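HIT domain-containing protein (Sulfolobus tokodaii, PDB 2EO4) binds zinc and probably acts on nucleotides as a histidine triad hydrolase, possibly with adenylylsulfatase activity. Local coordinates at residues G77-T82 and H98-W103; V31-T36 and K112-R117. All blocks are in the same frame, centred on the assembly; numbering follows the deposited sequence.

Contact 1: residues G77-T82 and H98-W103; sequences GLRLLT and HIIPTW. With PO4 (phosphate ion), chain C.
The last histidine of the predicted histidine triad motif, H98, faces L81 across the antiparallel strands 77-82 and 98-102, and the ring of H98 reaches a phosphate that probably came from the crystallisation liquor. H98 NE2 donates to phosphate O2 (3.0 Å, 166° at the hydrogen), with a weak, more bent bond to O1, while H98 ND1 is hydrogen-bonded to H35 NE2. The same phosphate is bound by H96, the predicted nucleotidylated histidine, consistent with a phosphate-binding pocket as in HIT hydrolases. The pairs L81-H98, R79-I100 and G77-T102 each exchange two backbone hydrogen bonds. In the first, H98 N donates to L81 O at 2.7 Å, and this oxygen lies in the plane of the H98 ring, at its edge. L81 CD2 lies 3.6 Å from H98 CB and 3.8 Å from I100 CD1. I100 CD1 in turn stands 4.1 Å above the centre of the R79 guanidinium. On the other face, L80 and I99 lie side by side, pointing the same way, with L80 CD2 3.7 Å from I99 CG1. This apolar face, with L78 and P101, rests on helix 52-72; strand 36-40 flanks 98-102, and beyond 77-82 the sheet continues into the second subunit.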
loop_
_atom_site.group_PDB
_atom_site.type_symbol
_atom_site.label_atom_id
_atom_site.label_comp_id
_atom_site.label_asym_id
_atom_site.label_seq_id
_atom_site.Cartn_x
_atom_site.Cartn_y
_atom_site.Cartn_z
ATOM N N GLY A 77 4.707 -11.130 9.940
ATOM C CA GLY A 77 3.852 -10.376 9.044
ATOM C C GLY A 77 4.429 -9.011 8.727
ATOM O O GLY A 77 5.458 -8.613 9.277
ATOM N N LEU A 78 3.762 -8.300 7.825
ATOM C CA LEU A 78 4.191 -6.963 7.425
ATOM C C LEU A 78 2.969 -6.137 7.070
ATOM O O LEU A 78 2.017 -6.654 6.494
ATOM C CB LEU A 78 5.080 -7.018 6.182
ATOM C CG LEU A 78 6.375 -7.832 6.196
ATOM C CD1 LEU A 78 6.916 -7.899 4.770
ATOM C CD2 LEU A 78 7.389 -7.203 7.139
ATOM N N ARG A 79 3.013 -4.857 7.426
ATOM C CA ARG A 79 1.946 -3.918 7.102
ATOM C C ARG A 79 2.544 -2.989 6.048
ATOM O O ARG A 79 3.580 -2.377 6.294
ATOM C CB ARG A 79 1.565 -3.070 8.324
ATOM C CG ARG A 79 0.994 -3.824 9.517
ATOM C CD ARG A 79 1.031 -2.950 10.774
ATOM N NE ARG A 79 0.356 -1.667 10.581
ATOM C CZ ARG A 79 0.507 -0.612 11.378
ATOM N NH1 ARG A 79 1.312 -0.678 12.431
ATOM N NH2 ARG A 79 -0.144 0.517 11.117
ATOM N N LEU A 80 1.913 -2.902 4.879
ATOM C CA LEU A 80 2.384 -2.010 3.821
ATOM C C LEU A 80 1.362 -0.891 3.673
ATOM O O LEU A 80 0.160 -1.156 3.600
ATOM C CB LEU A 80 2.488 -2.735 2.481
ATOM C CG LEU A 80 3.352 -3.991 2.419
ATOM C CD1 LEU A 80 3.517 -4.409 0.966
ATOM C CD2 LEU A 80 4.689 -3.732 3.069
ATOM N N LEU A 81 1.821 0.351 3.635
ATOM C CA LEU A 81 0.872 1.443 3.482
ATOM C C LEU A 81 1.477 2.723 2.948
ATOM O O LEU A 81 2.681 2.957 3.039
ATOM C CB LEU A 81 0.183 1.750 4.813
ATOM C CG LEU A 81 1.052 2.323 5.935
ATOM C CD1 LEU A 81 0.187 3.140 6.883
ATOM C CD2 LEU A 81 1.748 1.196 6.681
ATOM N N THR A 82 0.619 3.547 2.360
ATOM C CA THR A 82 1.050 4.838 1.868
ATOM C C THR A 82 -0.120 5.765 2.114
ATOM O O THR A 82 -1.283 5.381 1.940
ATOM C CB THR A 82 1.433 4.808 0.367
ATOM O OG1 THR A 82 1.989 6.079 0.005
ATOM C CG2 THR A 82 0.230 4.484 -0.510
ATOM N N HIS A 98 5.364 2.584 3.413
ATOM C CA HIS A 98 5.854 2.087 4.691
ATOM C C HIS A 98 5.825 0.563 4.700
ATOM O O HIS A 98 4.866 -0.038 4.229
ATOM C CB HIS A 98 4.943 2.545 5.838
ATOM C CG HIS A 98 4.924 4.023 6.064
ATOM N ND1 HIS A 98 5.716 4.639 7.007
ATOM C CD2 HIS A 98 4.172 5.001 5.506
ATOM C CE1 HIS A 98 5.453 5.934 7.023
ATOM N NE2 HIS A 98 4.519 6.180 6.121
ATOM N N ILE A 99 6.880 -0.048 5.236
ATOM C CA ILE A 99 6.932 -1.495 5.408
ATOM C C ILE A 99 7.175 -1.603 6.909
ATOM O O ILE A 99 8.268 -1.299 7.395
ATOM C CB ILE A 99 8.105 -2.167 4.662
ATOM C CG1 ILE A 99 7.976 -1.942 3.156
ATOM C CG2 ILE A 99 8.081 -3.683 4.933
ATOM C CD1 ILE A 99 9.164 -2.500 2.349
ATOM N N ILE A 100 6.142 -2.015 7.636
ATOM C CA ILE A 100 6.199 -2.127 9.090
ATOM C C ILE A 100 6.074 -3.588 9.523
ATOM O O ILE A 100 5.005 -4.188 9.425
ATOM C CB ILE A 100 5.054 -1.302 9.725
ATOM C CG1 ILE A 100 5.163 0.156 9.266
ATOM C CG2 ILE A 100 5.118 -1.391 11.250
ATOM C CD1 ILE A 100 3.994 1.038 9.703
ATOM N N PRO A 101 7.176 -4.180 10.005
ATOM C CA PRO A 101 7.177 -5.580 10.446
ATOM C C PRO A 101 6.336 -5.862 11.685
ATOM O O PRO A 101 6.209 -5.019 12.574
ATOM C CB PRO A 101 8.659 -5.865 10.703
ATOM C CG PRO A 101 9.367 -4.902 9.783
ATOM C CD PRO A 101 8.548 -3.644 9.981
ATOM N N THR A 102 5.769 -7.060 11.735
ATOM C CA THR A 102 4.968 -7.477 12.876
ATOM C C THR A 102 5.367 -8.897 13.265
ATOM O O THR A 102 5.948 -9.629 12.461
ATOM C CB THR A 102 3.450 -7.447 12.563
ATOM O OG1 THR A 102 3.147 -8.377 11.515
ATOM C CG2 THR A 102 3.022 -6.051 12.133
ATOM N N TRP A 103 5.058 -9.271 14.501
ATOM C CA TRP A 103 5.370 -10.603 15.011
ATOM C C TRP A 103 4.197 -11.084 15.847
ATOM O O TRP A 103 3.491 -10.283 16.459
ATOM C CB TRP A 103 6.617 -10.562 15.902
ATOM C CG TRP A 103 7.867 -10.168 15.187
ATOM C CD1 TRP A 103 8.786 -11.004 14.615
ATOM C CD2 TRP A 103 8.327 -8.836 14.940
ATOM N NE1 TRP A 103 9.790 -10.272 14.029
ATOM C CE2 TRP A 103 9.533 -8.939 14.213
ATOM C CE3 TRP A 103 7.837 -7.565 15.264
ATOM C CZ2 TRP A 103 10.256 -7.816 13.802
ATOM C CZ3 TRP A 103 8.558 -6.446 14.853
ATOM C CH2 TRP A 103 9.754 -6.583 14.130
HETATM P P PO4 C . 3.773 9.608 6.283
HETATM O O1 PO4 C . 5.120 9.041 6.530
HETATM O O2 PO4 C . 2.939 8.625 5.547
HETATM O O3 PO4 C . 3.129 9.926 7.592
HETATM O O4 PO4 C . 3.899 10.853 5.476
#

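Contact 2: residues V31-T36 and K112-R117; sequences VSLGHT and KSFKPR
F114 pushes its ring against the backbone of S32 and L33, the principal meeting of two irregular segments that are joined by no hydrogen bond. Its CG lies anti to the backbone N (chi1 177°), from a CB that already points toward 31-36. The tip of the ring does most of the touching: CZ approaches S32 C to 3.3 Å. L33 N stands 3.4 Å above the ring plane, displaced toward the rim, whereas V31 O lies at the edge, in the plane, 4.0 Å from F114 CE2. Between the side chains the touch is looser, with L33 CD1 4.2 Å from F114 CD1. An alanine in place of F114 would probably leave the peptide between S32 and L33 without its aromatic cover and open a gap beside the L33 side chain. The backbone that F114 touches belongs to a type II beta turn, S32 to H35, closed by H35 N bonding to S32 O; G34 takes the positive phi that favours glycine. In the HIT domain this turn leads into strand 36-40, and H35 ND1 accepts V31 N almost straight (176°). Next along, P116 brings CB to 4.0 Å from V31 O. R117 closes the contact: its chain is extended from CG to NE, and V31 CG1 lies over one face of the guanidinium, near the rim, 4.2 Å from R117 NH2. The R117 backbone is hydrogen-bonded to that of P30.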
loop_
_atom_site.group_PDB
_atom_site.type_symbol
_atom_site.label_atom_id
_atom_site.label_comp_id
_atom_site.label_asym_id
_atom_site.label_seq_id
_atom_site.Cartn_x
_atom_site.Cartn_y
_atom_site.Cartn_z
ATOM N N VAL A 31 8.143 2.590 13.886
ATOM C CA VAL A 31 6.972 2.132 14.625
ATOM C C VAL A 31 7.310 0.761 15.200
ATOM O O VAL A 31 6.879 0.403 16.297
ATOM C CB VAL A 31 5.749 2.004 13.691
ATOM C CG1 VAL A 31 4.651 1.190 14.362
ATOM C CG2 VAL A 31 5.236 3.386 13.329
ATOM N N SER A 32 8.081 -0.008 14.438
ATOM C CA SER A 32 8.502 -1.335 14.863
ATOM C C SER A 32 9.898 -1.591 14.313
ATOM O O SER A 32 10.365 -0.888 13.413
ATOM C CB SER A 32 7.531 -2.405 14.352
ATOM O OG SER A 32 7.643 -2.576 12.950
ATOM N N LEU A 33 10.564 -2.599 14.858
ATOM C CA LEU A 33 11.913 -2.938 14.436
ATOM C C LEU A 33 11.991 -3.274 12.945
ATOM O O LEU A 33 11.309 -4.180 12.469
ATOM C CB LEU A 33 12.424 -4.121 15.264
ATOM C CG LEU A 33 13.863 -4.559 14.997
ATOM C CD1 LEU A 33 14.705 -4.369 16.256
ATOM C CD2 LEU A 33 13.868 -6.012 14.562
ATOM N N GLY A 34 12.821 -2.534 12.215
ATOM C CA GLY A 34 12.968 -2.782 10.790
ATOM C C GLY A 34 12.072 -1.932 9.900
ATOM O O GLY A 34 12.099 -2.080 8.679
ATOM N N HIS A 35 11.279 -1.053 10.511
ATOM C CA HIS A 35 10.375 -0.163 9.774
ATOM C C HIS A 35 11.192 0.542 8.691
ATOM O O HIS A 35 12.181 1.218 8.981
ATOM C CB HIS A 35 9.763 0.852 10.753
ATOM C CG HIS A 35 8.743 1.766 10.144
ATOM N ND1 HIS A 35 8.033 2.679 10.894
ATOM C CD2 HIS A 35 8.333 1.932 8.863
ATOM C CE1 HIS A 35 7.231 3.370 10.103
ATOM N NE2 HIS A 35 7.394 2.937 8.865
ATOM N N THR A 36 10.766 0.379 7.441
ATOM C CA THR A 36 11.468 0.951 6.299
ATOM C C THR A 36 10.532 1.686 5.350
ATOM O O THR A 36 9.339 1.388 5.282
ATOM C CB THR A 36 12.194 -0.173 5.523
ATOM O OG1 THR A 36 13.204 -0.734 6.364
ATOM C CG2 THR A 36 12.830 0.354 4.235
ATOM N N LYS A 112 18.478 -5.971 20.352
ATOM C CA LYS A 112 18.410 -5.481 21.721
ATOM C C LYS A 112 17.243 -4.527 21.924
ATOM O O LYS A 112 16.314 -4.488 21.115
ATOM C CB LYS A 112 19.722 -4.790 22.105
ATOM C CG LYS A 112 20.866 -5.756 22.382
ATOM C CD LYS A 112 21.200 -6.603 21.164
ATOM C CE LYS A 112 22.125 -7.751 21.530
ATOM N NZ LYS A 112 21.483 -8.677 22.506
ATOM N N SER A 113 17.298 -3.763 23.010
ATOM C CA SER A 113 16.250 -2.807 23.345
ATOM C C SER A 113 15.793 -1.988 22.142
ATOM O O SER A 113 16.603 -1.533 21.335
ATOM C CB SER A 113 16.734 -1.863 24.448
ATOM O OG SER A 113 17.856 -1.114 24.016
ATOM N N PHE A 114 14.482 -1.812 22.035
ATOM C CA PHE A 114 13.884 -1.045 20.952
ATOM C C PHE A 114 12.842 -0.118 21.565
ATOM O O PHE A 114 12.022 -0.547 22.377
ATOM C CB PHE A 114 13.210 -1.981 19.944
ATOM C CG PHE A 114 12.512 -1.264 18.822
ATOM C CD1 PHE A 114 13.239 -0.695 17.780
ATOM C CD2 PHE A 114 11.126 -1.134 18.820
ATOM C CE1 PHE A 114 12.594 -0.003 16.754
ATOM C CE2 PHE A 114 10.472 -0.443 17.799
ATOM C CZ PHE A 114 11.209 0.124 16.765
ATOM N N LYS A 115 12.880 1.153 21.182
ATOM C CA LYS A 115 11.932 2.131 21.697
ATOM C C LYS A 115 10.964 2.551 20.594
ATOM O O LYS A 115 11.263 3.444 19.800
ATOM C CB LYS A 115 12.681 3.354 22.232
ATOM C CG LYS A 115 13.649 3.034 23.367
ATOM C CD LYS A 115 14.416 4.271 23.820
ATOM C CE LYS A 115 13.487 5.334 24.393
ATOM N NZ LYS A 115 14.227 6.560 24.813
ATOM N N PRO A 116 9.786 1.909 20.534
ATOM C CA PRO A 116 8.751 2.188 19.534
ATOM C C PRO A 116 8.427 3.665 19.320
ATOM O O PRO A 116 8.274 4.425 20.278
ATOM C CB PRO A 116 7.549 1.409 20.060
ATOM C CG PRO A 116 8.189 0.219 20.686
ATOM C CD PRO A 116 9.347 0.837 21.446
ATOM N N ARG A 117 8.333 4.054 18.049
ATOM C CA ARG A 117 8.001 5.418 17.644
ATOM C C ARG A 117 9.007 6.507 18.002
ATOM O O ARG A 117 8.720 7.692 17.835
ATOM C CB ARG A 117 6.623 5.796 18.198
ATOM C CG ARG A 117 5.500 4.926 17.658
ATOM C CD ARG A 117 4.153 5.302 18.256
ATOM N NE ARG A 117 3.076 4.488 17.701
ATOM C CZ ARG A 117 2.988 3.169 17.835
ATOM N NH1 ARG A 117 3.915 2.503 18.512
ATOM N NH2 ARG A 117 1.975 2.511 17.286
#

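Regular pairing and irregular packing set these two contacts apart. Contact 1 is mostly buried and joins neighbouring strands of the central sheet through repeated backbone hydrogen bonds; contact 2 is a surface contact between loops, which touch through the F114 ring and the R117 guanidinium without a hydrogen bond across it, and most of its residues are partly or fully exposed. They meet directly: I99 N lies 2.8 Å from T36 O, a probable hydrogen bond, so the loop of contact 2 runs into strand 36-40 beside strand 97-102. S32 OG probably bonds to P101 O, and W103 also packs on L33. Along the chain, contact 1 is nested within the loop closed by contact 2.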